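Local coordinates for protein NalP translocator (Neisseria meningitidis, PDB 1UYN) that forms the outer-membrane beta-barrel pore domain of an autotransporter, through which the secreted protease passenger is moved to the bacterial cell surface, at residues Y132-S137 against L184-F189; T12-S17 against G148-T153; L29-D34 against Q48-G53. All coordinates share one frame; numbering follows the deposited sequence.

Interaction 1: residues Y132-S137 against L184-F189; sequences YKNSIS and LKQDAF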
ATOM      1  N   TYR A 132      11.612   6.752  -2.897  1.00 19.96           N
ATOM      2  CA  TYR A 132      10.679   7.850  -2.743  1.00 20.54           C
ATOM      3  C   TYR A 132      11.405   9.180  -2.647  1.00 20.09           C
ATOM      4  O   TYR A 132      12.565   9.234  -2.296  1.00 19.74           O
ATOM      5  CB  TYR A 132       9.691   7.597  -1.584  1.00 20.23           C
ATOM      6  CG  TYR A 132      10.269   7.673  -0.205  1.00 22.17           C
ATOM      7  CD1 TYR A 132      10.380   8.876   0.449  1.00 22.81           C
ATOM      8  CD2 TYR A 132      10.687   6.532   0.458  1.00 25.18           C
ATOM      9  CE1 TYR A 132      10.897   8.959   1.700  1.00 23.17           C
ATOM     10  CE2 TYR A 132      11.226   6.607   1.719  1.00 24.60           C
ATOM     11  CZ  TYR A 132      11.325   7.833   2.343  1.00 24.14           C
ATOM     12  OH  TYR A 132      11.859   7.940   3.627  1.00 24.35           O
ATOM     13  N   LYS A 133      10.717  10.228  -3.044  1.00 20.09           N
ATOM     14  CA  LYS A 133      11.210  11.572  -2.895  1.00 21.18           C
ATOM     15  C   LYS A 133      10.113  12.410  -2.260  1.00 19.84           C
ATOM     16  O   LYS A 133       9.032  12.491  -2.783  1.00 18.59           O
ATOM     17  CB  LYS A 133      11.605  12.166  -4.254  1.00 22.21           C
ATOM     18  CG  LYS A 133      12.382  13.483  -4.103  1.00 26.91           C
ATOM     19  CD  LYS A 133      13.028  13.977  -5.416  1.00 32.44           C
ATOM     20  CE  LYS A 133      12.353  15.287  -5.948  1.00 36.38           C
ATOM     21  NZ  LYS A 133      13.307  16.468  -6.062  1.00 38.01           N
ATOM     22  N   ASN A 134      10.420  13.037  -1.138  1.00 19.54           N
ATOM     23  CA  ASN A 134       9.481  13.918  -0.444  1.00 19.30           C
ATOM     24  C   ASN A 134       9.946  15.338  -0.642  1.00 18.22           C
ATOM     25  O   ASN A 134      11.093  15.679  -0.347  1.00 18.29           O
ATOM     26  CB  ASN A 134       9.466  13.610   1.075  1.00 20.16           C
ATOM     27  CG  ASN A 134       8.816  12.277   1.404  1.00 20.72           C
ATOM     28  OD1 ASN A 134       8.183  11.641   0.552  1.00 21.53           O
ATOM     29  ND2 ASN A 134       9.001  11.829   2.630  1.00 23.80           N
ATOM     30  N   SER A 135       9.060  16.163  -1.172  1.00 17.58           N
ATOM     31  CA  SER A 135       9.296  17.596  -1.273  1.00 16.92           C
ATOM     32  C   SER A 135       8.450  18.258  -0.231  1.00 16.35           C
ATOM     33  O   SER A 135       7.285  18.056  -0.197  1.00 15.70           O
ATOM     34  CB  SER A 135       8.900  18.097  -2.624  1.00 16.35           C
ATOM     35  OG  SER A 135       9.901  17.730  -3.515  1.00 17.18           O
ATOM     36  N   ILE A 136       9.067  19.001   0.659  1.00 16.54           N
ATOM     37  CA  ILE A 136       8.363  19.653   1.728  1.00 16.44           C
ATOM     38  C   ILE A 136       8.463  21.111   1.478  1.00 16.78           C
ATOM     39  O   ILE A 136       9.494  21.559   1.096  1.00 15.67           O
ATOM     40  CB  ILE A 136       9.040  19.300   3.043  1.00 16.33           C
ATOM     41  CG1 ILE A 136       8.480  17.984   3.615  1.00 18.06           C
ATOM     42  CG2 ILE A 136       8.833  20.392   4.035  1.00 16.42           C
ATOM     43  CD1 ILE A 136       8.591  16.761   2.720  1.00 19.56           C
ATOM     44  N   SER A 137       7.377  21.852   1.633  1.00 18.58           N
ATOM     45  CA  SER A 137       7.494  23.264   1.958  1.00 20.28           C
ATOM     46  C   SER A 137       6.754  23.546   3.251  1.00 21.86           C
ATOM     47  O   SER A 137       5.682  23.011   3.482  1.00 21.37           O
ATOM     48  CB  SER A 137       7.000  24.171   0.847  1.00 20.54           C
ATOM     49  OG  SER A 137       5.975  23.547   0.160  1.00 21.19           O
ATOM     50  N   LEU A 184      12.691   0.906   6.107  1.00 17.50           N
ATOM     51  CA  LEU A 184      12.765   2.219   5.475  1.00 17.31           C
ATOM     52  C   LEU A 184      14.160   2.727   5.746  1.00 17.27           C
ATOM     53  O   LEU A 184      14.547   2.799   6.887  1.00 16.00           O
ATOM     54  CB  LEU A 184      11.745   3.173   6.086  1.00 16.75           C
ATOM     55  CG  LEU A 184      11.778   4.558   5.410  1.00 16.51           C
ATOM     56  CD1 LEU A 184      10.466   4.867   4.745  1.00 16.56           C
ATOM     57  CD2 LEU A 184      12.098   5.625   6.419  1.00 16.48           C
ATOM     58  N   LYS A 185      14.922   3.025   4.706  1.00 17.83           N
ATOM     59  CA  LYS A 185      16.163   3.769   4.874  1.00 18.85           C
ATOM     60  C   LYS A 185      15.901   5.151   4.239  1.00 18.64           C
ATOM     61  O   LYS A 185      15.532   5.239   3.063  1.00 20.11           O
ATOM     62  CB  LYS A 185      17.345   3.037   4.219  1.00 19.56           C
ATOM     63  CG  LYS A 185      17.478   1.478   4.492  1.00 22.10           C
ATOM     64  CD  LYS A 185      18.795   1.095   5.238  1.00 28.40           C
ATOM     65  CE  LYS A 185      19.571  -0.188   4.728  1.00 30.36           C
ATOM     66  NZ  LYS A 185      19.183  -0.637   3.347  1.00 35.16           N
ATOM     67  N   GLN A 186      16.002   6.219   5.007  1.00 17.56           N
ATOM     68  CA  GLN A 186      15.855   7.565   4.472  1.00 17.56           C
ATOM     69  C   GLN A 186      17.164   8.343   4.615  1.00 17.40           C
ATOM     70  O   GLN A 186      17.736   8.359   5.700  1.00 16.89           O
ATOM     71  CB  GLN A 186      14.754   8.294   5.218  1.00 17.47           C
ATOM     72  CG  GLN A 186      14.406   9.670   4.679  1.00 16.47           C
ATOM     73  CD  GLN A 186      13.143  10.242   5.342  1.00 16.27           C
ATOM     74  OE1 GLN A 186      11.990   9.834   5.005  1.00 10.62           O
ATOM     75  NE2 GLN A 186      13.349  11.161   6.312  1.00 14.04           N
ATOM     76  N   ASP A 187      17.599   8.996   3.530  1.00 17.31           N
ATOM     77  CA  ASP A 187      18.778   9.861   3.520  1.00 17.74           C
ATOM     78  C   ASP A 187      18.666  11.127   4.349  1.00 16.95           C
ATOM     79  O   ASP A 187      17.599  11.636   4.667  1.00 15.57           O
ATOM     80  CB  ASP A 187      19.118  10.323   2.094  1.00 18.99           C
ATOM     81  CG  ASP A 187      19.420   9.169   1.128  1.00 22.35           C
ATOM     82  OD1 ASP A 187      19.436   8.001   1.599  1.00 26.49           O
ATOM     83  OD2 ASP A 187      19.653   9.352  -0.108  1.00 24.17           O
ATOM     84  N   ALA A 188      19.840  11.647   4.663  1.00 17.63           N
ATOM     85  CA  ALA A 188      19.994  12.985   5.199  1.00 17.28           C
ATOM     86  C   ALA A 188      19.481  14.023   4.202  1.00 16.81           C
ATOM     87  O   ALA A 188      19.442  13.780   3.019  1.00 15.42           O
ATOM     88  CB  ALA A 188      21.433  13.249   5.488  1.00 17.74           C
ATOM     89  N   PHE A 189      19.053  15.166   4.716  1.00 16.88           N
ATOM     90  CA  PHE A 189      18.629  16.266   3.880  1.00 17.26           C
ATOM     91  C   PHE A 189      18.835  17.566   4.624  1.00 17.38           C
ATOM     92  O   PHE A 189      19.152  17.586   5.808  1.00 16.53           O
ATOM     93  CB  PHE A 189      17.159  16.126   3.515  1.00 17.72           C
ATOM     94  CG  PHE A 189      16.239  16.237   4.693  1.00 18.65           C
ATOM     95  CD1 PHE A 189      16.065  15.165   5.550  1.00 19.41           C
ATOM     96  CD2 PHE A 189      15.581  17.420   4.962  1.00 20.12           C
ATOM     97  CE1 PHE A 189      15.244  15.266   6.640  1.00 20.88           C
ATOM     98  CE2 PHE A 189      14.766  17.528   6.048  1.00 21.77           C
ATOM     99  CZ  PHE A 189      14.596  16.438   6.899  1.00 22.29           C
TER
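Tyr132 reaches from strand 121-139 across the inner face of strand 145-163, which lies between the two segments, to meet Leu184 and Gln186 on strand 172-192. CG of Tyr132 sits between the backbone N and the carbonyl carbon (chi1 71°), which lays the ring over Gly152 of the intervening strand, with Tyr132 CZ 3.5 Å from Gly152 CA. Here the packing is close. Leu184 CD1 touches the ring obliquely, 3.6 Å from Tyr132 CE2, while the hydroxyl lies against the extended chain of Gln186 and donates a very short hydrogen bond to its carboxamide oxygen. That oxygen comes in at the ring edge, in the ring plane, with ring and amide planes 72° apart. The modelled 2.3 Å from Tyr132 OH to Gln186 OE1 is too short to be taken literally at this resolution. His21 and Thr18 of the internal helix meet the ring from the lumen. Away from this spot the contact thins: Asn134 ND2 stays 4.3 Å from Gln186 OE1, its OD1 being bonded to Thr104, and Lys185 and Asp187 are exposed to solvent on the other segment. Thr18 OG1 makes a second hydrogen bond to Gln186 OE1, so this buried carbonyl probably accepts from both the barrel wall and the helix, consistent with a hydrophilic pore interior whose polar groups pair with one another.

Interaction 2: residues T12-S17 against G148-T153; sequences TVYADS and GSVNGT
This is helix-against-wall packing inside a 12-stranded antiparallel beta-barrel: the first turns of helix 12-34, which fills the pore of the autotransporter translocator domain, lean on the inner face of strand 145-163. The contact is buried yet slight, 111 Å² over both sides, and one residue of the helix carries it. Tyr14 points its side chain at the strand, with CG anti to the carbonyl carbon (chi1 -62°), a torsion that sends the ring outward from the helix across the gap between backbones whose nearest CA atoms, those of Tyr14 and Val150, are 8.7 Å apart. Val150 approaches the ring at its edge, near the ring plane, and only loosely, with its CG1 4.4 Å from Tyr14 CD1. Other parts of the wall complete the surroundings of the ring: Phe189 meets it with the two ring planes inclined at about 35°, and Ile136 of strand 121-139 packs against it as well. Val150 in turn touches Phe189 and Gln186 of strand 172-192, so the aromatic group of the helix sits where three consecutive strands of the barrel come together. One turn further along the helix, the hydroxyl of Ser17 turns back to the carbonyls of the preceding turn, with Ser17 OG 2.7 Å from Val13 O and 3.1 Å from Tyr14 O. At the far end of the tyrosine, the phenol is anchored by a hydrogen bond to Glu191 OE2, a polar tie from helix to wall that lies beyond the segment 148-153. Because Gly148 carries no side chain, that same hydroxyl can rest directly on the strand backbone, with Tyr14 OH 3.5 Å from Gly148 CA.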
ATOM      1  N   THR A  12       7.932  17.898  12.305  1.00 30.86           N
ATOM      2  CA  THR A  12       7.147  16.668  12.289  1.00 28.12           C
ATOM      3  C   THR A  12       6.675  16.368  10.880  1.00 26.21           C
ATOM      4  O   THR A  12       6.200  15.242  10.624  1.00 25.60           O
ATOM      5  CB  THR A  12       5.886  16.799  13.133  1.00 27.82           C
ATOM      6  OG1 THR A  12       5.149  17.943  12.681  1.00 28.50           O
ATOM      7  CG2 THR A  12       6.186  17.027  14.607  1.00 25.92           C
ATOM      8  N   VAL A  13       6.760  17.366   9.991  1.00 23.70           N
ATOM      9  CA  VAL A  13       6.290  17.211   8.619  1.00 22.43           C
ATOM     10  C   VAL A  13       7.099  16.194   7.826  1.00 20.84           C
ATOM     11  O   VAL A  13       6.527  15.444   7.020  1.00 21.61           O
ATOM     12  CB  VAL A  13       6.182  18.557   7.850  1.00 22.72           C
ATOM     13  CG1 VAL A  13       7.582  19.161   7.490  1.00 22.77           C
ATOM     14  CG2 VAL A  13       5.331  18.368   6.617  1.00 22.04           C
ATOM     15  N   TYR A  14       8.388  16.097   8.076  1.00 18.52           N
ATOM     16  CA  TYR A  14       9.132  15.032   7.451  1.00 17.92           C
ATOM     17  C   TYR A  14       8.753  13.638   7.970  1.00 17.52           C
ATOM     18  O   TYR A  14       8.596  12.733   7.181  1.00 17.31           O
ATOM     19  CB  TYR A  14      10.607  15.278   7.564  1.00 17.82           C
ATOM     20  CG  TYR A  14      10.991  16.520   6.863  1.00 17.30           C
ATOM     21  CD1 TYR A  14      11.285  16.497   5.540  1.00 18.41           C
ATOM     22  CD2 TYR A  14      11.049  17.738   7.535  1.00 18.27           C
ATOM     23  CE1 TYR A  14      11.614  17.668   4.873  1.00 21.13           C
ATOM     24  CE2 TYR A  14      11.394  18.908   6.880  1.00 17.09           C
ATOM     25  CZ  TYR A  14      11.663  18.856   5.553  1.00 17.53           C
ATOM     26  OH  TYR A  14      12.000  19.968   4.865  1.00 18.42           O
ATOM     27  N   ALA A  15       8.621  13.459   9.285  1.00 17.29           N
ATOM     28  CA  ALA A  15       8.208  12.156   9.843  1.00 17.13           C
ATOM     29  C   ALA A  15       6.861  11.714   9.294  1.00 17.46           C
ATOM     30  O   ALA A  15       6.689  10.577   8.930  1.00 17.44           O
ATOM     31  CB  ALA A  15       8.118  12.210  11.370  1.00 16.44           C
ATOM     32  N   ASP A  16       5.924  12.647   9.254  1.00 17.94           N
ATOM     33  CA  ASP A  16       4.554  12.406   8.879  1.00 18.18           C
ATOM     34  C   ASP A  16       4.370  12.063   7.423  1.00 18.02           C
ATOM     35  O   ASP A  16       3.545  11.212   7.086  1.00 18.45           O
ATOM     36  CB  ASP A  16       3.740  13.672   9.179  1.00 18.55           C
ATOM     37  CG  ASP A  16       3.540  13.899  10.664  1.00 20.06           C
ATOM     38  OD1 ASP A  16       3.850  12.982  11.439  1.00 23.73           O
ATOM     39  OD2 ASP A  16       3.096  14.960  11.166  1.00 22.60           O
ATOM     40  N   SER A  17       5.075  12.764   6.548  1.00 18.24           N
ATOM     41  CA  SER A  17       5.014  12.472   5.107  1.00 18.36           C
ATOM     42  C   SER A  17       5.622  11.115   4.827  1.00 18.89           C
ATOM     43  O   SER A  17       5.010  10.278   4.156  1.00 18.65           O
ATOM     44  CB  SER A  17       5.702  13.531   4.285  1.00 17.74           C
ATOM     45  OG  SER A  17       6.966  13.867   4.827  1.00 21.87           O
ATOM     46  N   GLY A 148      12.438  21.618   1.244  1.00 24.88           N
ATOM     47  CA  GLY A 148      13.282  20.502   1.623  1.00 24.48           C
ATOM     48  C   GLY A 148      12.999  19.247   0.852  1.00 23.62           C
ATOM     49  O   GLY A 148      11.867  18.919   0.547  1.00 23.88           O
ATOM     50  N   SER A 149      14.050  18.529   0.523  1.00 23.31           N
ATOM     51  CA  SER A 149      13.915  17.411  -0.401  1.00 23.17           C
ATOM     52  C   SER A 149      14.666  16.221   0.150  1.00 21.53           C
ATOM     53  O   SER A 149      15.846  16.306   0.521  1.00 20.67           O
ATOM     54  CB  SER A 149      14.419  17.811  -1.811  1.00 23.49           C
ATOM     55  OG  SER A 149      13.621  17.168  -2.811  1.00 27.13           O
ATOM     56  N   VAL A 150      13.981  15.102   0.253  1.00 20.34           N
ATOM     57  CA  VAL A 150      14.627  13.923   0.859  1.00 19.60           C
ATOM     58  C   VAL A 150      14.268  12.684   0.097  1.00 18.01           C
ATOM     59  O   VAL A 150      13.141  12.546  -0.364  1.00 18.51           O
ATOM     60  CB  VAL A 150      14.309  13.762   2.385  1.00 19.37           C
ATOM     61  CG1 VAL A 150      12.866  13.585   2.613  1.00 20.12           C
ATOM     62  CG2 VAL A 150      15.075  12.595   2.991  1.00 19.88           C
ATOM     63  N   ASN A 151      15.246  11.811  -0.045  1.00 16.60           N
ATOM     64  CA  ASN A 151      15.046  10.558  -0.684  1.00 16.87           C
ATOM     65  C   ASN A 151      15.083   9.474   0.313  1.00 16.79           C
ATOM     66  O   ASN A 151      15.751   9.574   1.305  1.00 17.81           O
ATOM     67  CB  ASN A 151      16.087  10.306  -1.764  1.00 17.05           C
ATOM     68  CG  ASN A 151      16.193  11.454  -2.743  1.00 16.95           C
ATOM     69  OD1 ASN A 151      17.285  12.019  -2.920  1.00 19.37           O
ATOM     70  ND2 ASN A 151      15.084  11.812  -3.381  1.00 11.39           N
ATOM     71  N   GLY A 152      14.337   8.424   0.045  1.00 17.29           N
ATOM     72  CA  GLY A 152      14.443   7.217   0.823  1.00 17.43           C
ATOM     73  C   GLY A 152      14.219   5.970  -0.024  1.00 17.16           C
ATOM     74  O   GLY A 152      13.993   6.017  -1.216  1.00 17.04           O
ATOM     75  N   THR A 153      14.360   4.841   0.647  1.00 17.12           N
ATOM     76  CA  THR A 153      14.091   3.529   0.120  1.00 16.92           C
ATOM     77  C   THR A 153      13.206   2.876   1.118  1.00 16.54           C
ATOM     78  O   THR A 153      13.399   3.027   2.319  1.00 17.31           O
ATOM     79  CB  THR A 153      15.353   2.757   0.033  1.00 17.03           C
ATOM     80  OG1 THR A 153      16.274   3.515  -0.744  1.00 18.37           O
ATOM     81  CG2 THR A 153      15.159   1.494  -0.807  1.00 19.28           C
TER

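Interaction 3: residues L29-D34 against Q48-G53; sequences LKAVSD and QTQQDG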
ATOM      1  N   LEU A  29       1.110  -2.972  -1.896  1.00 21.88           N
ATOM      2  CA  LEU A  29       1.513  -4.367  -1.806  1.00 22.37           C
ATOM      3  C   LEU A  29       0.277  -5.310  -1.712  1.00 22.98           C
ATOM      4  O   LEU A  29       0.265  -6.409  -2.290  1.00 22.08           O
ATOM      5  CB  LEU A  29       2.425  -4.562  -0.602  1.00 22.45           C
ATOM      6  CG  LEU A  29       3.109  -5.938  -0.586  1.00 22.20           C
ATOM      7  CD1 LEU A  29       4.209  -6.038  -1.660  1.00 22.78           C
ATOM      8  CD2 LEU A  29       3.630  -6.280   0.761  1.00 18.51           C
ATOM      9  N   LYS A  30      -0.749  -4.878  -0.977  1.00 23.59           N
ATOM     10  CA  LYS A  30      -1.982  -5.655  -0.845  1.00 24.26           C
ATOM     11  C   LYS A  30      -2.524  -5.943  -2.232  1.00 23.01           C
ATOM     12  O   LYS A  30      -2.937  -7.046  -2.524  1.00 23.58           O
ATOM     13  CB  LYS A  30      -3.045  -4.886  -0.040  1.00 25.26           C
ATOM     14  CG  LYS A  30      -3.463  -5.489   1.326  1.00 29.65           C
ATOM     15  CD  LYS A  30      -3.843  -4.336   2.403  1.00 35.59           C
ATOM     16  CE  LYS A  30      -2.831  -4.232   3.591  1.00 36.92           C
ATOM     17  NZ  LYS A  30      -2.521  -2.796   4.070  1.00 39.64           N
ATOM     18  N   ALA A  31      -2.489  -4.945  -3.088  1.00 21.90           N
ATOM     19  CA  ALA A  31      -3.098  -5.001  -4.408  1.00 21.45           C
ATOM     20  C   ALA A  31      -2.414  -6.035  -5.338  1.00 21.56           C
ATOM     21  O   ALA A  31      -3.046  -6.750  -6.115  1.00 21.15           O
ATOM     22  CB  ALA A  31      -3.074  -3.585  -5.027  1.00 20.46           C
ATOM     23  N   VAL A  32      -1.107  -6.096  -5.245  1.00 21.51           N
ATOM     24  CA  VAL A  32      -0.323  -7.056  -5.981  1.00 21.68           C
ATOM     25  C   VAL A  32      -0.565  -8.476  -5.435  1.00 22.15           C
ATOM     26  O   VAL A  32      -0.564  -9.455  -6.183  1.00 21.80           O
ATOM     27  CB  VAL A  32       1.178  -6.652  -5.843  1.00 21.80           C
ATOM     28  CG1 VAL A  32       2.146  -7.710  -6.408  1.00 22.19           C
ATOM     29  CG2 VAL A  32       1.394  -5.318  -6.512  1.00 21.76           C
ATOM     30  N   SER A  33      -0.728  -8.583  -4.119  1.00 22.43           N
ATOM     31  CA  SER A  33      -1.022  -9.861  -3.462  1.00 22.76           C
ATOM     32  C   SER A  33      -2.434 -10.321  -3.764  1.00 23.06           C
ATOM     33  O   SER A  33      -2.698 -11.496  -3.806  1.00 23.31           O
ATOM     34  CB  SER A  33      -0.847  -9.753  -1.928  1.00 22.95           C
ATOM     35  OG  SER A  33      -1.411 -10.864  -1.262  1.00 22.45           O
ATOM     36  N   ASP A  34      -3.356  -9.396  -3.948  1.00 24.05           N
ATOM     37  CA  ASP A  34      -4.710  -9.765  -4.324  1.00 24.79           C
ATOM     38  C   ASP A  34      -4.675 -10.354  -5.750  1.00 24.27           C
ATOM     39  O   ASP A  34      -5.361 -11.341  -6.035  1.00 23.98           O
ATOM     40  CB  ASP A  34      -5.666  -8.557  -4.143  1.00 25.47           C
ATOM     41  CG  ASP A  34      -5.862  -8.182  -2.617  1.00 30.31           C
ATOM     42  OD1 ASP A  34      -5.488  -9.034  -1.752  1.00 31.20           O
ATOM     43  OD2 ASP A  34      -6.354  -7.073  -2.190  1.00 36.05           O
ATOM     44  N   GLN A  48      -3.698  -0.604 -13.481  1.00 25.59           N
ATOM     45  CA  GLN A  48      -4.508  -0.229 -12.317  1.00 26.06           C
ATOM     46  C   GLN A  48      -4.211   1.215 -11.883  1.00 26.63           C
ATOM     47  O   GLN A  48      -3.066   1.677 -11.928  1.00 25.29           O
ATOM     48  CB  GLN A  48      -4.182  -1.159 -11.127  1.00 26.13           C
ATOM     49  CG  GLN A  48      -5.293  -2.028 -10.634  1.00 28.22           C
ATOM     50  CD  GLN A  48      -4.823  -3.345 -10.003  1.00 31.83           C
ATOM     51  OE1 GLN A  48      -4.509  -3.397  -8.823  1.00 38.64           O
ATOM     52  NE2 GLN A  48      -4.787  -4.401 -10.789  1.00 31.56           N
ATOM     53  N   THR A  49      -5.266   1.910 -11.460  1.00 27.52           N
ATOM     54  CA  THR A  49      -5.152   3.102 -10.617  1.00 28.01           C
ATOM     55  C   THR A  49      -5.713   2.909  -9.203  1.00 27.75           C
ATOM     56  O   THR A  49      -6.889   2.606  -9.032  1.00 26.68           O
ATOM     57  CB  THR A  49      -5.908   4.237 -11.271  1.00 28.13           C
ATOM     58  OG1 THR A  49      -5.361   4.442 -12.566  1.00 28.86           O
ATOM     59  CG2 THR A  49      -5.647   5.562 -10.540  1.00 27.59           C
ATOM     60  N   GLN A  50      -4.878   3.119  -8.193  1.00 28.28           N
ATOM     61  CA  GLN A  50      -5.348   3.124  -6.808  1.00 28.86           C
ATOM     62  C   GLN A  50      -5.350   4.571  -6.322  1.00 28.48           C
ATOM     63  O   GLN A  50      -4.329   5.193  -6.385  1.00 28.93           O
ATOM     64  CB  GLN A  50      -4.450   2.232  -5.954  1.00 28.89           C
ATOM     65  CG  GLN A  50      -4.566   2.423  -4.440  1.00 31.70           C
ATOM     66  CD  GLN A  50      -3.471   1.640  -3.655  1.00 36.05           C
ATOM     67  OE1 GLN A  50      -2.703   2.233  -2.869  1.00 39.56           O
ATOM     68  NE2 GLN A  50      -3.417   0.317  -3.860  1.00 37.49           N
ATOM     69  N   GLN A  51      -6.500   5.113  -5.911  1.00 28.64           N
ATOM     70  CA  GLN A  51      -6.583   6.413  -5.194  1.00 28.91           C
ATOM     71  C   GLN A  51      -6.749   6.227  -3.665  1.00 27.73           C
ATOM     72  O   GLN A  51      -7.438   5.337  -3.214  1.00 27.09           O
ATOM     73  CB  GLN A  51      -7.732   7.294  -5.709  1.00 29.14           C
ATOM     74  CG  GLN A  51      -7.777   7.519  -7.230  1.00 33.11           C
ATOM     75  CD  GLN A  51      -6.536   8.259  -7.788  1.00 38.62           C
ATOM     76  OE1 GLN A  51      -6.214   8.130  -8.973  1.00 41.87           O
ATOM     77  NE2 GLN A  51      -5.869   9.041  -6.947  1.00 39.68           N
ATOM     78  N   ASP A  52      -6.122   7.106  -2.892  1.00 27.41           N
ATOM     79  CA  ASP A  52      -6.067   7.051  -1.426  1.00 26.71           C
ATOM     80  C   ASP A  52      -6.451   8.399  -0.875  1.00 25.99           C
ATOM     81  O   ASP A  52      -6.142   9.414  -1.485  1.00 25.99           O
ATOM     82  CB  ASP A  52      -4.657   6.727  -0.968  1.00 26.59           C
ATOM     83  CG  ASP A  52      -4.379   5.260  -0.956  1.00 28.82           C
ATOM     84  OD1 ASP A  52      -5.051   4.555  -0.164  1.00 34.44           O
ATOM     85  OD2 ASP A  52      -3.520   4.703  -1.692  1.00 32.13           O
ATOM     86  N   GLY A  53      -7.088   8.431   0.291  1.00 25.69           N
ATOM     87  CA  GLY A  53      -7.590   9.685   0.824  1.00 25.57           C
ATOM     88  C   GLY A  53      -8.013   9.575   2.263  1.00 25.67           C
ATOM     89  O   GLY A  53      -9.035   9.007   2.559  1.00 26.31           O
TER
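Gln48 begins the contact by extending its carboxamide inward from strand 43-57 to the methyl group of Ala31, where Gln48 OE1 stands 4.1 Å from Ala31 CB. The separation is that of loose van der Waals packing, and Arg301 of the last strand touches both residues. Thr49 turns to the other side of the strand, where its OG1 is hydrogen-bonded to Gln70, a residue that lines the site of a bound detergent molecule. Gln50 points inward again. Its CG is anti to the backbone N (chi1 164°) and the chain stays extended beyond it, which carries the amide end to the same alanine methyl. Ala31 is thus approached by two glutamines with one residue between them, and Ala31 CA lies 8.8 Å from Gln50 CA, the closest CA pair of the two segments. Arg27 and Arg28, one helical turn earlier, also lie against Gln50. Gln51, outward like Thr49, bonds through OE1 to Ser68. With Asp52 the strand turns from packing to charge: its carboxylate is too far from the segment 29-34 to touch it but forms a salt bridge with Arg27 of the same helix, and OD1 also accepts hydrogen bonds from Ser299 and Asn297. Gly53 ends the segment, its carbonyl bonded to His298. Along this course the backbone pairs alternately with strand 62-79, as Gln48 does with Thr71, and with strand 295-307, as Thr49 does with Val302. The end of helix 12-34 therefore lies beside the seam where first and last strands close the barrel, in the polar, charge-rich lumen of an autotransporter translocator plugged by its own N-terminal helix.

Overall arrangement
From the N terminus, helix 12-34 contributes both its first turns (interaction 2) and its last (interaction 3). Interaction 3 closes first, when the chain returns along the opening barrel strand at 48-53, and this short loop is nested within the much longer one that interaction 2 closes at 148-153. Interaction 1 opens at 132-137, before that closure, and ends at 184-189, so interactions 1 and 2 cross. These two touch, centres about 4 Å apart, since strand 145-163 lies between the strands of interaction 1. Interaction 3 is about 23 Å from interaction 1 and about 22 Å from interaction 2, centre to centre. Interactions 2 and 3 set the helix ends against different parts of the barrel wall; interaction 1 joins two strands across a third.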